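Local atomic coordinates of cyclic AMP receptor protein (Thermus thermophilus, PDB entry 4EV0), a protein that activates transcription from six promoters in a cAMP-dependent manner, binding cyclic AMP and DNA as a homodimer. Residues Ser138-Glu141 / Ala142-Val146; Gln163-His166 / His167-Ala170; Gly174-Arg177 / Glu178-Ser181. All coordinates share one frame; numbering follows the deposited sequence.

From the N terminus the contacts come in series, none nested in or crossing another, and each is a local start of a helix in the DNA-binding domain. Contact 1 closes the first turns of helix 139-154. Contact 2 turns the chain out of strand 161-163 into helix 166-173. Contact 3 closes the bend between that helix and helix 177-189, the two helices of the helix-turn-helix. Val180 joins the three: its CG2 packs on Val146 CG2 of contact 1 at 3.9 Å and on Ala170 CA of contact 2 at 3.5 Å. A probable hydrogen bond also links Ala170 O to Thr175 N across the bend. Contacts 1 and 2 do not touch.

Contact 1. Residues Ser138-Glu141 / Ala142-Val146; sequences SFEE and ARNRV
The Phe139 ring and the Arg143 chain meet at a slant, CE2 of Phe139 lying 3.9 Å from CD of Arg143, while the ring and guanidinium planes are 16° apart. Four residues apart, the two lie on one flank of the helix, and with both CG atoms anti to their backbone N (chi1 171° for Phe139) CE2 comes beside CD. Extended from CG to NE, Arg143 carries its charge past the ring to a salt bridge with Glu190 and a hydrogen bond to Ala216 O; the ring itself rests on Arg182 and Ala186 of helix 177-189. The Asn144 amide is held by its ND2, bonded to Ile211 O, and its OD1 faces another acceptor, Glu140 O, at 3.2 Å.

This is the N-terminal end of helix 139-154, which opens the winged helix-turn-helix domain. Ser138 is its N-cap, with OG taking a weak, 3.4 Å bond from Glu141 N. Among the first helical bonds are Ala142 N to Ser138 O at 3.0 Å, Arg143 N to Phe139 O at 2.8 Å and Arg145 N to Glu141 O at 3.0 Å. The opposite charges of Glu141 and Arg145 stay apart, OE1 to NH2 5.0 Å, and a water joins them by two weak bonds. On this flank Glu141 packs on Arg145 of the second subunit, and Arg145 on Asn144 of the second subunit.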
# COMPACT_ATOMS: atom_id res chain seq x y z
N SER B 138 10.28 -7.13 -8.10
CA SER B 138 10.49 -8.10 -9.19
C SER B 138 11.43 -9.22 -8.77
O SER B 138 12.29 -9.04 -7.90
CB SER B 138 11.05 -7.41 -10.43
OG SER B 138 12.35 -6.88 -10.20
N PHE B 139 11.27 -10.40 -9.38
CA PHE B 139 12.14 -11.52 -9.07
C PHE B 139 13.58 -11.16 -9.36
O PHE B 139 14.48 -11.46 -8.57
CB PHE B 139 11.76 -12.76 -9.89
CG PHE B 139 12.76 -13.88 -9.76
CD1 PHE B 139 12.65 -14.80 -8.73
CD2 PHE B 139 13.81 -14.00 -10.66
CE1 PHE B 139 13.57 -15.83 -8.61
CE2 PHE B 139 14.74 -15.03 -10.54
CZ PHE B 139 14.61 -15.94 -9.52
N GLU B 140 13.79 -10.51 -10.49
CA GLU B 140 15.13 -10.16 -10.95
C GLU B 140 15.92 -9.33 -9.93
O GLU B 140 17.07 -9.65 -9.61
CB GLU B 140 15.02 -9.40 -12.27
CG GLU B 140 16.31 -8.76 -12.73
CD GLU B 140 16.08 -7.68 -13.79
OE1 GLU B 140 14.97 -7.07 -13.81
OE2 GLU B 140 17.00 -7.44 -14.61
N GLU B 141 15.31 -8.26 -9.43
CA GLU B 141 15.95 -7.41 -8.44
C GLU B 141 16.09 -8.12 -7.08
O GLU B 141 17.10 -7.95 -6.37
CB GLU B 141 15.17 -6.12 -8.26
CG GLU B 141 15.13 -5.24 -9.48
CD GLU B 141 14.01 -4.22 -9.42
OE1 GLU B 141 14.31 -3.01 -9.34
OE2 GLU B 141 12.82 -4.63 -9.43
N ALA B 142 15.09 -8.93 -6.74
CA ALA B 142 15.19 -9.78 -5.56
C ALA B 142 16.46 -10.65 -5.66
O ALA B 142 17.19 -10.78 -4.69
CB ALA B 142 13.91 -10.64 -5.40
N ARG B 143 16.72 -11.19 -6.84
CA ARG B 143 17.88 -12.04 -7.08
C ARG B 143 19.21 -11.32 -6.78
O ARG B 143 20.03 -11.81 -6.02
CB ARG B 143 17.84 -12.56 -8.52
CG ARG B 143 18.93 -13.52 -8.87
CD ARG B 143 18.53 -14.35 -10.09
NE ARG B 143 19.66 -15.11 -10.61
CZ ARG B 143 20.52 -14.62 -11.50
NH1 ARG B 143 20.36 -13.39 -11.97
NH2 ARG B 143 21.54 -15.37 -11.92
N ASN B 144 19.39 -10.14 -7.38
CA ASN B 144 20.52 -9.26 -7.08
C ASN B 144 20.69 -9.01 -5.57
O ASN B 144 21.79 -9.11 -5.03
CB ASN B 144 20.34 -7.89 -7.75
CG ASN B 144 20.18 -7.97 -9.27
OD1 ASN B 144 19.29 -7.35 -9.84
ND2 ASN B 144 21.06 -8.72 -9.92
N ARG B 145 19.60 -8.64 -4.92
CA ARG B 145 19.63 -8.25 -3.51
C ARG B 145 19.98 -9.42 -2.59
O ARG B 145 20.71 -9.25 -1.61
CB ARG B 145 18.28 -7.63 -3.11
CG ARG B 145 18.06 -6.28 -3.77
CD ARG B 145 16.83 -5.55 -3.29
NE ARG B 145 16.67 -4.32 -4.06
CZ ARG B 145 15.75 -3.39 -3.82
NH1 ARG B 145 14.90 -3.53 -2.80
NH2 ARG B 145 15.69 -2.31 -4.59
N VAL B 146 19.48 -10.61 -2.92
CA VAL B 146 19.79 -11.80 -2.15
C VAL B 146 21.25 -12.22 -2.37
O VAL B 146 21.94 -12.57 -1.42
CB VAL B 146 18.79 -12.92 -2.45
CG1 VAL B 146 19.20 -14.22 -1.78
CG2 VAL B 146 17.38 -12.49 -1.99
O HOH W 1 17.12 -1.96 -7.57

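Contact 2. Residues Gln163-His166 / His167-Ala170; sequences QIRH and HELA. With SO4 (sulfate ion), chain I.
Glu168 reaches back along the helix start to Arg165, its OE1 accepting a hydrogen bond from Arg165 N at 3.0 Å, on the anti side of the carboxylate and 23° out of its plane. Arg165 is the N-cap, and this bond is one half of a capping box; the reciprocal bond is missing, since an arginine side chain has no acceptor to offer. The negative carboxylate would probably also suit the electrostatics of a helix N terminus. Beneath it the packing is close: CG1 of Ile164 lies 3.9 Å from CB of Glu168, Ile164 also leans on Leu153, and Leu169 is buried against Ala149 and Leu150 of helix 139-154. The His166 ring packs on Val180 and Leu184 of helix 177-189, its ND1 bonded to Ser181 OG. An alanine in place of His166 would take away that ring, and Ser181 OG would probably lose its imidazole partner while Val180 and Leu184 lost part of their packing.

The outer side is looser. With CG between the backbone N and the carbonyl carbon (chi1 72°), the His167 ring turns back so that Arg165 CB sits over one face, a CH-pi contact 4.0 Å from CB to the ring centroid. Beyond it Arg165 bends at chi2 and gives NH1 to sulfate O1 at 3.1 Å. The ion, probably from the crystallisation liquor, runs too close to the His166 backbone, so its exact position is doubtful. This capped turn begins helix 166-173, the first helix of the Crp-type helix-turn-helix.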
# COMPACT_ATOMS: atom_id res chain seq x y z
N GLN B 163 26.06 -21.12 8.46
CA GLN B 163 24.93 -21.51 9.28
C GLN B 163 23.99 -20.31 9.23
O GLN B 163 24.24 -19.28 9.87
CB GLN B 163 25.40 -21.77 10.72
CG GLN B 163 24.45 -22.61 11.54
CD GLN B 163 25.03 -23.96 11.88
OE1 GLN B 163 26.06 -24.36 11.33
NE2 GLN B 163 24.36 -24.69 12.78
N ILE B 164 22.93 -20.42 8.44
CA ILE B 164 22.03 -19.29 8.29
C ILE B 164 20.63 -19.69 7.82
O ILE B 164 20.48 -20.53 6.93
CB ILE B 164 22.67 -18.15 7.41
CG1 ILE B 164 21.86 -16.86 7.55
CG2 ILE B 164 22.86 -18.58 5.94
CD1 ILE B 164 22.65 -15.63 7.18
N ARG B 165 19.62 -19.11 8.45
CA ARG B 165 18.24 -19.41 8.10
C ARG B 165 17.80 -18.51 6.95
O ARG B 165 18.36 -17.41 6.76
CB ARG B 165 17.33 -19.22 9.32
CG ARG B 165 17.60 -20.18 10.48
CD ARG B 165 17.24 -21.60 10.08
NE ARG B 165 17.69 -22.59 11.05
CZ ARG B 165 17.43 -23.89 10.95
NH1 ARG B 165 16.71 -24.34 9.93
NH2 ARG B 165 17.87 -24.74 11.87
N HIS B 166 16.83 -18.95 6.15
CA HIS B 166 16.33 -18.09 5.08
C HIS B 166 15.80 -16.77 5.65
O HIS B 166 15.91 -15.73 5.00
CB HIS B 166 15.27 -18.79 4.24
CG HIS B 166 15.79 -19.97 3.47
ND1 HIS B 166 15.01 -20.68 2.58
CD2 HIS B 166 17.00 -20.57 3.47
CE1 HIS B 166 15.72 -21.67 2.06
NE2 HIS B 166 16.93 -21.63 2.59
N HIS B 167 15.23 -16.81 6.86
CA HIS B 167 14.67 -15.58 7.42
C HIS B 167 15.73 -14.56 7.83
O HIS B 167 15.51 -13.36 7.72
CB HIS B 167 13.65 -15.86 8.55
CG HIS B 167 14.26 -16.35 9.84
ND1 HIS B 167 15.01 -15.53 10.66
CD2 HIS B 167 14.19 -17.55 10.45
CE1 HIS B 167 15.40 -16.23 11.72
NE2 HIS B 167 14.92 -17.45 11.61
N GLU B 168 16.89 -15.04 8.28
CA GLU B 168 17.97 -14.13 8.67
C GLU B 168 18.58 -13.50 7.42
O GLU B 168 19.05 -12.35 7.42
CB GLU B 168 19.05 -14.87 9.46
CG GLU B 168 18.51 -15.82 10.53
CD GLU B 168 19.63 -16.50 11.33
OE1 GLU B 168 19.90 -17.70 11.08
OE2 GLU B 168 20.23 -15.83 12.21
N LEU B 169 18.58 -14.27 6.34
CA LEU B 169 19.04 -13.80 5.06
C LEU B 169 18.03 -12.79 4.48
O LEU B 169 18.41 -11.82 3.82
CB LEU B 169 19.22 -15.01 4.15
CG LEU B 169 20.10 -14.92 2.93
CD1 LEU B 169 21.36 -14.15 3.25
CD2 LEU B 169 20.39 -16.35 2.54
N ALA B 170 16.74 -13.02 4.75
CA ALA B 170 15.70 -12.12 4.28
C ALA B 170 15.79 -10.77 5.00
O ALA B 170 15.60 -9.70 4.39
CB ALA B 170 14.30 -12.74 4.46
S SO4 I . 15.60 -22.34 6.42
O1 SO4 I . 15.13 -23.02 7.62
O2 SO4 I . 15.92 -20.96 6.76
O3 SO4 I . 16.79 -23.01 5.91
O4 SO4 I . 14.54 -22.33 5.40

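Contact 3. Residues Gly174-Arg177 / Glu178-Ser181; sequences GTSR and ETVS
Ser176 and Thr179 both hold their hydroxyls between the backbone N and the carbonyl carbon (chi1 77° and 47°), and these rotations bring Ser176 OG and Thr179 OG1 to 3.0 Å, a hydrogen bond in which either could be the donor. Ser176 is the N-cap of helix 177-189, the second helix of the helix-turn-helix and, as in other Crp proteins, probably the one that reads DNA. Gly174, just after helix 166-173, has a positive phi, which favours glycine, and leads into this turn.

Two donors grip Ser176 O from opposite faces of its carbonyl plane: Thr175 OG1 at 3.0 Å, and Val180 N at 3.2 Å in a regular helical bond. Together they probably hold the Ser176 peptide in place at the helix start. Thr175 is buried, and its OG1 is pressed to 3.2 Å from Val180 CG2, the two side chains crossing at about a right angle. Ser176 also packs on Leu58 of the second subunit.

On the outer face, Arg177 folds at chi2 and chi3, laying its guanidinium over Glu178, whose CB lies 4.0 Å above the plane, toward the rim. The guanidinium does not meet the Glu178 carboxylate, NH2 to OE1 being 5.7 Å. Ser181 OG, whose stronger partner is His166 ND1, sits at the guanidinium edge near its plane, and Arg177 NH1 gives it a weak hydrogen bond of 3.4 Å.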
# COMPACT_ATOMS: atom_id res chain seq x y z
N GLY B 174 16.43 -7.54 2.90
CA GLY B 174 15.25 -6.68 2.88
C GLY B 174 14.15 -7.22 1.98
O GLY B 174 13.43 -6.47 1.33
N THR B 175 14.03 -8.54 1.94
CA THR B 175 13.00 -9.20 1.15
C THR B 175 12.27 -10.12 2.10
O THR B 175 12.64 -10.22 3.28
CB THR B 175 13.60 -10.07 0.04
OG1 THR B 175 14.10 -11.28 0.61
CG2 THR B 175 14.74 -9.33 -0.69
N SER B 176 11.25 -10.81 1.60
CA SER B 176 10.52 -11.77 2.42
C SER B 176 11.29 -13.09 2.50
O SER B 176 12.16 -13.36 1.66
CB SER B 176 9.13 -12.03 1.85
OG SER B 176 9.19 -12.89 0.73
N ARG B 177 10.96 -13.89 3.51
CA ARG B 177 11.53 -15.23 3.65
C ARG B 177 11.20 -16.07 2.41
O ARG B 177 12.07 -16.78 1.88
CB ARG B 177 11.01 -15.89 4.95
CG ARG B 177 11.79 -17.13 5.45
CD ARG B 177 11.27 -18.43 4.83
NE ARG B 177 9.82 -18.41 4.66
CZ ARG B 177 9.15 -19.12 3.74
NH1 ARG B 177 9.81 -19.92 2.91
NH2 ARG B 177 7.83 -19.03 3.66
N GLU B 178 9.96 -15.96 1.92
CA GLU B 178 9.52 -16.73 0.77
C GLU B 178 10.32 -16.44 -0.50
O GLU B 178 10.67 -17.36 -1.24
CB GLU B 178 8.03 -16.53 0.49
CG GLU B 178 7.54 -17.39 -0.68
CD GLU B 178 6.13 -17.04 -1.13
OE1 GLU B 178 5.56 -16.07 -0.59
OE2 GLU B 178 5.61 -17.73 -2.03
N THR B 179 10.62 -15.17 -0.76
CA THR B 179 11.37 -14.85 -1.97
C THR B 179 12.84 -15.23 -1.84
O THR B 179 13.48 -15.59 -2.84
CB THR B 179 11.19 -13.38 -2.45
OG1 THR B 179 11.34 -12.48 -1.35
CG2 THR B 179 9.81 -13.18 -3.09
N VAL B 180 13.38 -15.18 -0.62
CA VAL B 180 14.73 -15.66 -0.36
C VAL B 180 14.84 -17.15 -0.70
O VAL B 180 15.83 -17.58 -1.32
CB VAL B 180 15.21 -15.39 1.10
CG1 VAL B 180 16.32 -16.37 1.51
CG2 VAL B 180 15.71 -13.95 1.24
N SER B 181 13.81 -17.92 -0.33
CA SER B 181 13.83 -19.35 -0.65
C SER B 181 13.71 -19.53 -2.15
O SER B 181 14.40 -20.36 -2.74
CB SER B 181 12.72 -20.12 0.08
OG SER B 181 12.89 -20.03 1.49